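Local coordinates for CurM Sulfotransferase (Moorea producta, PDB 4GBM), which probably transfers a sulfonate group from PAPS to an intermediate of curacin biosynthesis, and is captured here with the spent cofactor PAP, at residues H65-N70 with P138-E143; Q195-S200 with Q300-Q305. The protein carries 2 engineered substitutions. All blocks are in the same frame, centred on the assembly; numbering follows the deposited sequence.

Interaction 1: H65-N70 with P138-E143. With ZN (zinc ion), chain F.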
loop_
_atom_site.group_PDB
_atom_site.type_symbol
_atom_site.label_atom_id
_atom_site.label_comp_id
_atom_site.label_asym_id
_atom_site.label_seq_id
_atom_site.Cartn_x
_atom_site.Cartn_y
_atom_site.Cartn_z
ATOM N N HIS A 65 -2.107 0.154 9.743
ATOM C CA HIS A 65 -1.029 -0.233 10.672
ATOM C C HIS A 65 -1.462 -1.300 11.697
ATOM O O HIS A 65 -1.090 -1.237 12.873
ATOM C CB HIS A 65 -0.433 1.000 11.384
ATOM C CG HIS A 65 -0.106 2.137 10.461
ATOM N ND1 HIS A 65 0.986 2.124 9.624
ATOM C CD2 HIS A 65 -0.729 3.320 10.246
ATOM C CE1 HIS A 65 1.031 3.252 8.939
ATOM N NE2 HIS A 65 -0.006 3.990 9.290
ATOM N N LEU A 66 -2.224 -2.285 11.230
ATOM C CA LEU A 66 -2.679 -3.387 12.079
ATOM C C LEU A 66 -1.824 -4.640 11.883
ATOM O O LEU A 66 -1.337 -5.223 12.856
ATOM C CB LEU A 66 -4.147 -3.709 11.791
ATOM C CG LEU A 66 -5.201 -2.660 12.175
ATOM C CD1 LEU A 66 -6.549 -3.067 11.618
ATOM C CD2 LEU A 66 -5.279 -2.479 13.687
ATOM N N LEU A 67 -1.622 -5.020 10.619
ATOM C CA LEU A 67 -0.971 -6.288 10.269
ATOM C C LEU A 67 0.364 -6.592 10.979
ATOM O O LEU A 67 0.616 -7.751 11.308
ATOM C CB LEU A 67 -0.820 -6.428 8.746
ATOM C CG LEU A 67 -0.529 -7.831 8.203
ATOM C CD1 LEU A 67 -1.668 -8.810 8.522
ATOM C CD2 LEU A 67 -0.279 -7.751 6.709
ATOM N N PRO A 68 1.218 -5.571 11.229
ATOM C CA PRO A 68 2.489 -5.883 11.900
ATOM C C PRO A 68 2.392 -6.273 13.386
ATOM O O PRO A 68 3.389 -6.720 13.959
ATOM C CB PRO A 68 3.288 -4.577 11.766
ATOM C CG PRO A 68 2.642 -3.838 10.643
ATOM C CD PRO A 68 1.189 -4.170 10.772
ATOM N N PHE A 69 1.217 -6.120 14.002
ATOM C CA PHE A 69 1.078 -6.278 15.460
ATOM C C PHE A 69 0.140 -7.410 15.865
ATOM O O PHE A 69 -0.770 -7.767 15.114
ATOM C CB PHE A 69 0.599 -4.968 16.084
ATOM C CG PHE A 69 1.440 -3.785 15.707
ATOM C CD1 PHE A 69 2.697 -3.601 16.280
ATOM C CD2 PHE A 69 0.992 -2.869 14.765
ATOM C CE1 PHE A 69 3.486 -2.517 15.925
ATOM C CE2 PHE A 69 1.775 -1.775 14.409
ATOM C CZ PHE A 69 3.024 -1.603 14.990
ATOM N N ASN A 70 0.362 -7.971 17.052
ATOM C CA ASN A 70 -0.519 -9.024 17.557
ATOM C C ASN A 70 -1.711 -8.491 18.344
ATOM O O ASN A 70 -2.804 -9.052 18.270
ATOM C CB ASN A 70 0.262 -10.035 18.403
ATOM C CG ASN A 70 1.228 -10.867 17.576
ATOM O OD1 ASN A 70 0.908 -11.293 16.464
ATOM N ND2 ASN A 70 2.415 -11.105 18.119
ATOM N N PRO A 138 3.239 -0.110 1.798
ATOM C CA PRO A 138 4.524 -0.562 1.257
ATOM C C PRO A 138 5.417 -1.222 2.308
ATOM O O PRO A 138 6.336 -1.975 1.961
ATOM C CB PRO A 138 5.167 0.732 0.742
ATOM C CG PRO A 138 4.046 1.638 0.488
ATOM C CD PRO A 138 3.023 1.327 1.565
ATOM N N THR A 139 5.138 -0.975 3.584
ATOM C CA THR A 139 5.988 -1.512 4.642
ATOM C C THR A 139 5.838 -3.031 4.829
ATOM O O THR A 139 6.750 -3.677 5.370
ATOM C CB THR A 139 5.781 -0.779 5.983
ATOM O OG1 THR A 139 4.465 -1.029 6.466
ATOM C CG2 THR A 139 5.986 0.714 5.815
ATOM N N TYR A 140 4.713 -3.605 4.380
ATOM C CA TYR A 140 4.484 -5.057 4.537
ATOM C C TYR A 140 5.588 -5.869 3.864
ATOM O O TYR A 140 6.043 -6.876 4.404
ATOM C CB TYR A 140 3.133 -5.498 3.963
ATOM C CG TYR A 140 1.913 -4.867 4.595
ATOM C CD1 TYR A 140 1.947 -4.357 5.899
ATOM C CD2 TYR A 140 0.708 -4.805 3.892
ATOM C CE1 TYR A 140 0.801 -3.783 6.472
ATOM C CE2 TYR A 140 -0.429 -4.227 4.450
ATOM C CZ TYR A 140 -0.371 -3.725 5.743
ATOM O OH TYR A 140 -1.494 -3.152 6.293
ATOM N N ALA A 141 6.022 -5.401 2.692
ATOM C CA ALA A 141 7.008 -6.119 1.884
ATOM C C ALA A 141 8.415 -6.078 2.465
ATOM O O ALA A 141 9.286 -6.817 2.022
ATOM C CB ALA A 141 7.008 -5.584 0.468
ATOM N N MET A 142 8.632 -5.229 3.466
ATOM C CA MET A 142 9.946 -5.105 4.094
ATOM C C MET A 142 10.255 -6.240 5.064
ATOM O O MET A 142 11.412 -6.456 5.422
ATOM C CB MET A 142 10.077 -3.753 4.799
ATOM C CG MET A 142 9.981 -2.568 3.857
ATOM S SD MET A 142 11.307 -2.565 2.637
ATOM C CE MET A 142 12.695 -1.981 3.610
ATOM N N GLU A 143 9.222 -6.965 5.488
ATOM C CA GLU A 143 9.391 -8.047 6.459
ATOM C C GLU A 143 8.616 -9.293 6.046
ATOM O O GLU A 143 7.383 -9.290 6.084
ATOM C CB GLU A 143 8.930 -7.603 7.856
ATOM C CG GLU A 143 9.779 -6.514 8.519
ATOM C CD GLU A 143 11.190 -6.968 8.877
ATOM O OE1 GLU A 143 12.058 -6.086 9.064
ATOM O OE2 GLU A 143 11.442 -8.192 8.971
HETATM ZN ZN ZN F . 2.594 0.735 9.488
HETATM O O HOH W 1 -0.880 -0.424 7.156
HETATM O O HOH W 2 -2.769 -3.223 8.577
HETATM O O HOH W 3 4.170 1.819 8.522
#

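Interaction 2: Q195-S200 with Q300-Q305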
loop_
_atom_site.group_PDB
_atom_site.type_symbol
_atom_site.label_atom_id
_atom_site.label_comp_id
_atom_site.label_asym_id
_atom_site.label_seq_id
_atom_site.Cartn_x
_atom_site.Cartn_y
_atom_site.Cartn_z
ATOM N N GLN A 195 18.400 -0.849 -2.096
ATOM C CA GLN A 195 18.187 -1.997 -1.213
ATOM C C GLN A 195 16.712 -2.115 -0.815
ATOM O O GLN A 195 16.176 -3.220 -0.740
ATOM C CB GLN A 195 19.086 -1.904 0.022
ATOM C CG GLN A 195 18.910 -3.040 1.018
ATOM C CD GLN A 195 19.872 -2.942 2.185
ATOM O OE1 GLN A 195 21.083 -3.116 2.025
ATOM N NE2 GLN A 195 19.337 -2.671 3.370
ATOM N N VAL A 196 16.049 -0.985 -0.566
ATOM C CA VAL A 196 14.622 -1.016 -0.232
ATOM C C VAL A 196 13.797 -1.584 -1.398
ATOM O O VAL A 196 12.955 -2.464 -1.200
ATOM C CB VAL A 196 14.097 0.370 0.219
ATOM C CG1 VAL A 196 12.586 0.361 0.329
ATOM C CG2 VAL A 196 14.707 0.744 1.560
ATOM N N TRP A 197 14.074 -1.120 -2.615
ATOM C CA TRP A 197 13.375 -1.631 -3.795
ATOM C C TRP A 197 13.667 -3.120 -4.014
ATOM O O TRP A 197 12.751 -3.906 -4.262
ATOM C CB TRP A 197 13.741 -0.813 -5.042
ATOM C CG TRP A 197 12.971 -1.233 -6.266
ATOM C CD1 TRP A 197 11.758 -0.746 -6.676
ATOM C CD2 TRP A 197 13.354 -2.223 -7.236
ATOM N NE1 TRP A 197 11.361 -1.373 -7.833
ATOM C CE2 TRP A 197 12.320 -2.284 -8.199
ATOM C CE3 TRP A 197 14.470 -3.064 -7.382
ATOM C CZ2 TRP A 197 12.366 -3.155 -9.296
ATOM C CZ3 TRP A 197 14.518 -3.927 -8.471
ATOM C CH2 TRP A 197 13.471 -3.963 -9.416
ATOM N N ALA A 198 14.940 -3.503 -3.896
ATOM C CA ALA A 198 15.358 -4.887 -4.137
ATOM C C ALA A 198 14.790 -5.846 -3.092
ATOM O O ALA A 198 14.246 -6.899 -3.448
ATOM C CB ALA A 198 16.888 -4.987 -4.181
ATOM N N LYS A 199 14.902 -5.474 -1.814
ATOM C CA LYS A 199 14.429 -6.336 -0.725
ATOM C C LYS A 199 12.908 -6.484 -0.739
ATOM O O LYS A 199 12.393 -7.603 -0.606
ATOM C CB LYS A 199 14.926 -5.835 0.639
ATOM C CG LYS A 199 14.370 -6.604 1.829
ATOM C CD LYS A 199 15.108 -6.284 3.118
ATOM C CE LYS A 199 14.348 -6.801 4.338
ATOM N NZ LYS A 199 13.979 -8.254 4.264
ATOM N N SER A 200 12.193 -5.371 -0.906
ATOM C CA SER A 200 10.731 -5.391 -0.958
ATOM C C SER A 200 10.255 -6.297 -2.083
ATOM O O SER A 200 9.403 -7.160 -1.886
ATOM C CB SER A 200 10.172 -3.981 -1.156
ATOM O OG SER A 200 10.534 -3.135 -0.083
ATOM N N GLN A 300 19.824 -5.888 -10.657
ATOM C CA GLN A 300 19.607 -6.069 -12.094
ATOM C C GLN A 300 18.875 -7.380 -12.388
ATOM O O GLN A 300 18.023 -7.431 -13.280
ATOM C CB GLN A 300 20.916 -6.016 -12.870
ATOM C CG GLN A 300 21.624 -4.683 -12.782
ATOM C CD GLN A 300 22.719 -4.530 -13.813
ATOM O OE1 GLN A 300 22.750 -5.243 -14.820
ATOM N NE2 GLN A 300 23.616 -3.580 -13.582
ATOM N N ARG A 301 19.181 -8.430 -11.629
ATOM C CA ARG A 301 18.503 -9.716 -11.836
ATOM C C ARG A 301 17.014 -9.648 -11.479
ATOM O O ARG A 301 16.178 -10.224 -12.182
ATOM C CB ARG A 301 19.217 -10.855 -11.099
ATOM C CG ARG A 301 20.608 -11.107 -11.649
ATOM C CD ARG A 301 21.273 -12.338 -11.066
ATOM N NE ARG A 301 22.702 -12.302 -11.367
ATOM C CZ ARG A 301 23.648 -11.945 -10.501
ATOM N NH1 ARG A 301 24.919 -11.922 -10.894
ATOM N NH2 ARG A 301 23.330 -11.621 -9.248
ATOM N N ILE A 302 16.693 -8.931 -10.403
ATOM C CA ILE A 302 15.294 -8.694 -10.021
ATOM C C ILE A 302 14.581 -7.900 -11.113
ATOM O O ILE A 302 13.455 -8.241 -11.507
ATOM C CB ILE A 302 15.177 -7.982 -8.639
ATOM C CG1 ILE A 302 15.788 -8.852 -7.536
ATOM C CG2 ILE A 302 13.713 -7.693 -8.289
ATOM C CD1 ILE A 302 16.020 -8.099 -6.228
ATOM N N ALA A 303 15.246 -6.860 -11.619
ATOM C CA ALA A 303 14.681 -6.043 -12.699
ATOM C C ALA A 303 14.386 -6.894 -13.931
ATOM O O ALA A 303 13.344 -6.726 -14.569
ATOM C CB ALA A 303 15.615 -4.882 -13.045
ATOM N N SER A 304 15.303 -7.810 -14.246
ATOM C CA SER A 304 15.135 -8.722 -15.377
ATOM C C SER A 304 13.929 -9.633 -15.176
ATOM O O SER A 304 13.132 -9.840 -16.104
ATOM C CB SER A 304 16.401 -9.553 -15.596
ATOM O OG SER A 304 17.474 -8.733 -16.017
ATOM N N GLN A 305 13.783 -10.166 -13.963
ATOM C CA GLN A 305 12.644 -11.036 -13.665
ATOM C C GLN A 305 11.328 -10.291 -13.839
ATOM O O GLN A 305 10.329 -10.876 -14.273
ATOM C CB GLN A 305 12.721 -11.644 -12.264
ATOM C CG GLN A 305 11.683 -12.749 -12.077
ATOM C CD GLN A 305 11.671 -13.383 -10.700
ATOM O OE1 GLN A 305 12.633 -13.278 -9.934
ATOM N NE2 GLN A 305 10.578 -14.071 -10.388
#

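Interaction 1: H65-N70 with P138-E143
Leu67 sets its CG anti to the backbone N (chi1 -163°), while Tyr140 places its ring anti to its own carbonyl carbon (chi1 -61°), and the two side chains meet at about a right angle. They come from the loops that follow strands 58-59 and 132-136, neighbours in the five-stranded parallel sheet of this sulfotransferase domain, an alpha/beta fold of the P-loop NTPase clan. Leu67 CD2 stands almost exactly over the middle of the Tyr140 ring, 3.9 Å from the centroid and 2° off the normal, a CH-pi contact. Leu67 CB adds a touch at Tyr140 CE1 (3.8 Å), and Pro68 CD approaches that same carbon obliquely at 4.3 Å.

The hydroxyl has three partners. Tyr140 OH pairs with Asp135 OD2 and also accepts from two waters: water 1, 2.9 Å from OH, takes the N-H of His65, and water 2, 2.6 Å from OH, takes that of Leu66. A phenylalanine in place of Tyr140 could keep the ring under Leu67 but would probably leave Asp135 and both waters without their mate, cutting the water bridges to the 65-70 backbone. That backbone carries a zinc ligand: Ser266 OG is hydrogen-bonded to His65 NE2, which helps fix the imidazole's rotation, and His65 ND1 binds the zinc ion at 2.1 Å.

Interaction 2: Q195-S200 with Q300-Q305
Ile302 drives its two branches into helix 189-208 at different places, and this is the dense part of the contact. Its CG2, anti to the backbone N, approaches the Trp197 indole obliquely, 3.9 Å from CZ3. The other branch ends at CD1, which packs on the methyl CB of Ala198 at 3.8 Å and comes within 3.5 Å of the Ala198 carbonyl O. Trp197 and Ile302 run past each other in opposite directions, and the far end of the indole reaches the backbone of helix 297-305: CH2 meets Ala303 N at 4.0 Å, with that nitrogen at the ring edge.

This is helix-on-helix packing on the periphery of the sulfotransferase fold, the local axes 10.2 Å apart at closest approach and inclined by 52°. At the pyrrole end of Trp197, NE1 hydrogen-bonds Arg164 O, and Pro166 and Val169 of helix 166-175 press on the indole.

Away from this packed strip the character changes. Arg301 and Ser304 are exposed and do not meet segment 195-200, and Gln195 is likewise exposed on the other helix, while Gln305 packs on Leu205 further along helix 189-208. Even Ala198, despite its part in the packing, remains partly exposed.

The centres of interactions 1 and 2 lie 20 Å apart, yet the two share a border: Ala141 CB, one residue past Tyr140, rests 3.7 Å from Ser200 O, on the helix that supplies Trp197. Helix 189-208 thus meets the 138-143 loop with one side and helix 297-305 with another. A segment of each interaction also touches the loop after strand 35-39, through Pro138 and Val196 on Pro41; the position and sequence of that loop are consistent with the phosphate-binding loop of sulfotransferases. The bound adenosine-3'-5'-diphosphate is about 12 Å from the side chain of Tyr140 and about 10 Å from that of Trp197, so neither aromatic side chain touches the nucleotide.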